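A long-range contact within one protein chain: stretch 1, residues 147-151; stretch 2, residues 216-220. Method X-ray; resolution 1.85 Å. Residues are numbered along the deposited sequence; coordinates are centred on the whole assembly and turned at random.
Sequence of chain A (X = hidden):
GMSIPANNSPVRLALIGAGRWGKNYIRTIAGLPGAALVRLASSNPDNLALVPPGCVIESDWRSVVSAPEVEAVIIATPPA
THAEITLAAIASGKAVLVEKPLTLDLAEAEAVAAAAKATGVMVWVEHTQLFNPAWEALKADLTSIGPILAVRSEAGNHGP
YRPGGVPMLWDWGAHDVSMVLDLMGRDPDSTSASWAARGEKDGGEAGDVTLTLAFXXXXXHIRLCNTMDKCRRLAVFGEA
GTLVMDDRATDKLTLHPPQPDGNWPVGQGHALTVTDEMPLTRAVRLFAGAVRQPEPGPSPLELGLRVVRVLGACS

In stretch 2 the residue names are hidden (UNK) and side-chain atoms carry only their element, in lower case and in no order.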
# COMPACT_ATOMS: atom_id res chain seq x y z
N PRO A 147 -11.90 21.56 -9.76
CA PRO A 147 -11.19 20.67 -10.67
C PRO A 147 -9.66 20.59 -10.41
O PRO A 147 -8.98 21.62 -10.21
CB PRO A 147 -11.54 21.24 -12.03
CG PRO A 147 -12.89 21.87 -11.82
CD PRO A 147 -12.80 22.49 -10.47
N ILE A 148 -9.15 19.37 -10.39
CA ILE A 148 -7.71 19.10 -10.15
C ILE A 148 -6.87 19.57 -11.31
O ILE A 148 -7.16 19.26 -12.47
CB ILE A 148 -7.44 17.59 -9.93
CG1 ILE A 148 -8.26 17.11 -8.72
CG2 ILE A 148 -5.89 17.30 -9.80
CD1 ILE A 148 -8.30 15.60 -8.48
N LEU A 149 -5.80 20.30 -10.98
CA LEU A 149 -4.82 20.78 -11.99
C LEU A 149 -3.51 20.01 -11.97
O LEU A 149 -2.85 19.86 -12.99
CB LEU A 149 -4.48 22.24 -11.72
CG LEU A 149 -5.64 23.23 -11.63
CD1 LEU A 149 -5.20 24.56 -10.99
CD2 LEU A 149 -6.17 23.39 -13.01
N ALA A 150 -3.13 19.58 -10.78
CA ALA A 150 -1.86 18.91 -10.54
C ALA A 150 -1.91 18.14 -9.25
O ALA A 150 -2.66 18.46 -8.34
CB ALA A 150 -0.72 19.91 -10.47
N VAL A 151 -1.03 17.13 -9.20
CA VAL A 151 -0.82 16.31 -8.03
C VAL A 151 0.68 16.11 -7.86
O VAL A 151 1.41 15.86 -8.83
CB VAL A 151 -1.50 14.96 -8.21
CG1 VAL A 151 -1.18 14.06 -7.07
CG2 VAL A 151 -3.00 15.11 -8.39
N UNK A 216 -4.65 13.09 -19.17
CA UNK A 216 -4.95 14.14 -20.13
C UNK A 216 -4.10 15.37 -19.82
O UNK A 216 -2.87 15.31 -20.00
o UNK A 216 -7.08 13.23 -20.68
c UNK A 216 -6.44 14.40 -20.19
N UNK A 217 -4.72 16.44 -19.33
CA UNK A 217 -3.98 17.69 -19.08
C UNK A 217 -3.42 17.82 -17.64
O UNK A 217 -2.88 18.89 -17.28
c UNK A 217 -4.87 18.91 -19.37
c UNK A 217 -5.38 18.86 -20.82
o UNK A 217 -5.97 18.94 -18.45
N UNK A 218 -3.54 16.77 -16.84
CA UNK A 218 -3.19 16.85 -15.42
C UNK A 218 -2.02 15.88 -15.22
O UNK A 218 -2.12 14.72 -15.63
c UNK A 218 -5.56 17.34 -14.71
c UNK A 218 -4.38 16.41 -14.53
c UNK A 218 -3.98 16.31 -13.05
N UNK A 219 -0.94 16.36 -14.61
CA UNK A 219 0.19 15.48 -14.29
C UNK A 219 0.31 15.26 -12.81
O UNK A 219 0.03 16.16 -12.02
o UNK A 219 3.77 16.97 -16.02
c UNK A 219 1.51 16.05 -14.79
o UNK A 219 3.40 15.75 -17.83
c UNK A 219 3.04 16.25 -16.74
c UNK A 219 1.65 15.96 -16.27
N UNK A 220 0.70 14.03 -12.46
CA UNK A 220 1.05 13.63 -11.09
C UNK A 220 2.53 13.39 -11.12
O UNK A 220 3.03 12.67 -12.01
c UNK A 220 0.32 12.35 -10.68
O HOH W 1 -3.36 20.78 -15.59

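Position 216 carries two side-chain atoms, one carbon and then one oxygen. The pair is a single hydroxymethyl group, and it does not reach stretch 1. Two such atoms in a line identify Ser216. Its hydroxyl is hydrogen-bonded elsewhere in the structure.

Position 217 has three side-chain atoms. The first carbon bears one oxygen and one carbon, so the branch lies at CB. A hydroxyl and a methyl on the same carbon make this Thr217. Its CA-to-CB bond points sideways, and the side chain's nearest approach to stretch 1 is 6.1 Å, from OG1 of Thr217 to the O of Ile148. The backbone does the work here. Water 1 donates a hydrogen bond to the O of Thr217 at 2.6 Å and another to the O of Leu149 at 2.8 Å. The two carbonyls cannot bond to each other, since both are acceptors, and the water joins them.

Position 218 has three carbons and no other element. CB carries two methyls, and the CA-to-CB bond points toward stretch 1. One methyl carbon lies 3.4 Å from the O of Ile148. The other lies 3.9 Å from CG2 of Ile148 and 3.7 Å from the O of Leu149. A short, forked hydrocarbon is Val218. The first methyl is CG2 and the second is CG1. The chi1 rotamer is t.

Position 219 has a chain of three carbons, the third carrying two oxygens. This is a carboxylate two methylenes from CA. The end of the chain leads away from stretch 1, and its nearest approach is 6.0 Å, from CB of position 219 to the O of Val151. The residue is Glu219. Its backbone O accepts a hydrogen bond from the N of Val151, 3.2 Å long with an angle of 159° at the hydrogen.

Position 220 has one side-chain carbon, CB, which lies 4.0 Å from CB of Val151. A lone methyl means Ala220. Its CA also makes a CA-H...O contact of 3.2 Å with the O of Val151.

The two strands run roughly parallel, with 22° between their directions. Their firm pairing is at the end of the stretches, where Val151 and Ala220 sit side by side on the same face of the sheet, their CA atoms 4.5 Å apart. The Val151 to Glu219 bond is the one direct hydrogen bond between the stretches. Earlier along the strands the backbones are further apart, with CA of Ala150 5.5 Å from CA of Val218. There the side chain of Val218 packs against Ile148 and the backbone of Leu149, and the water links the carbonyls beyond.

Stretch 2, residues 216-220: STVEA
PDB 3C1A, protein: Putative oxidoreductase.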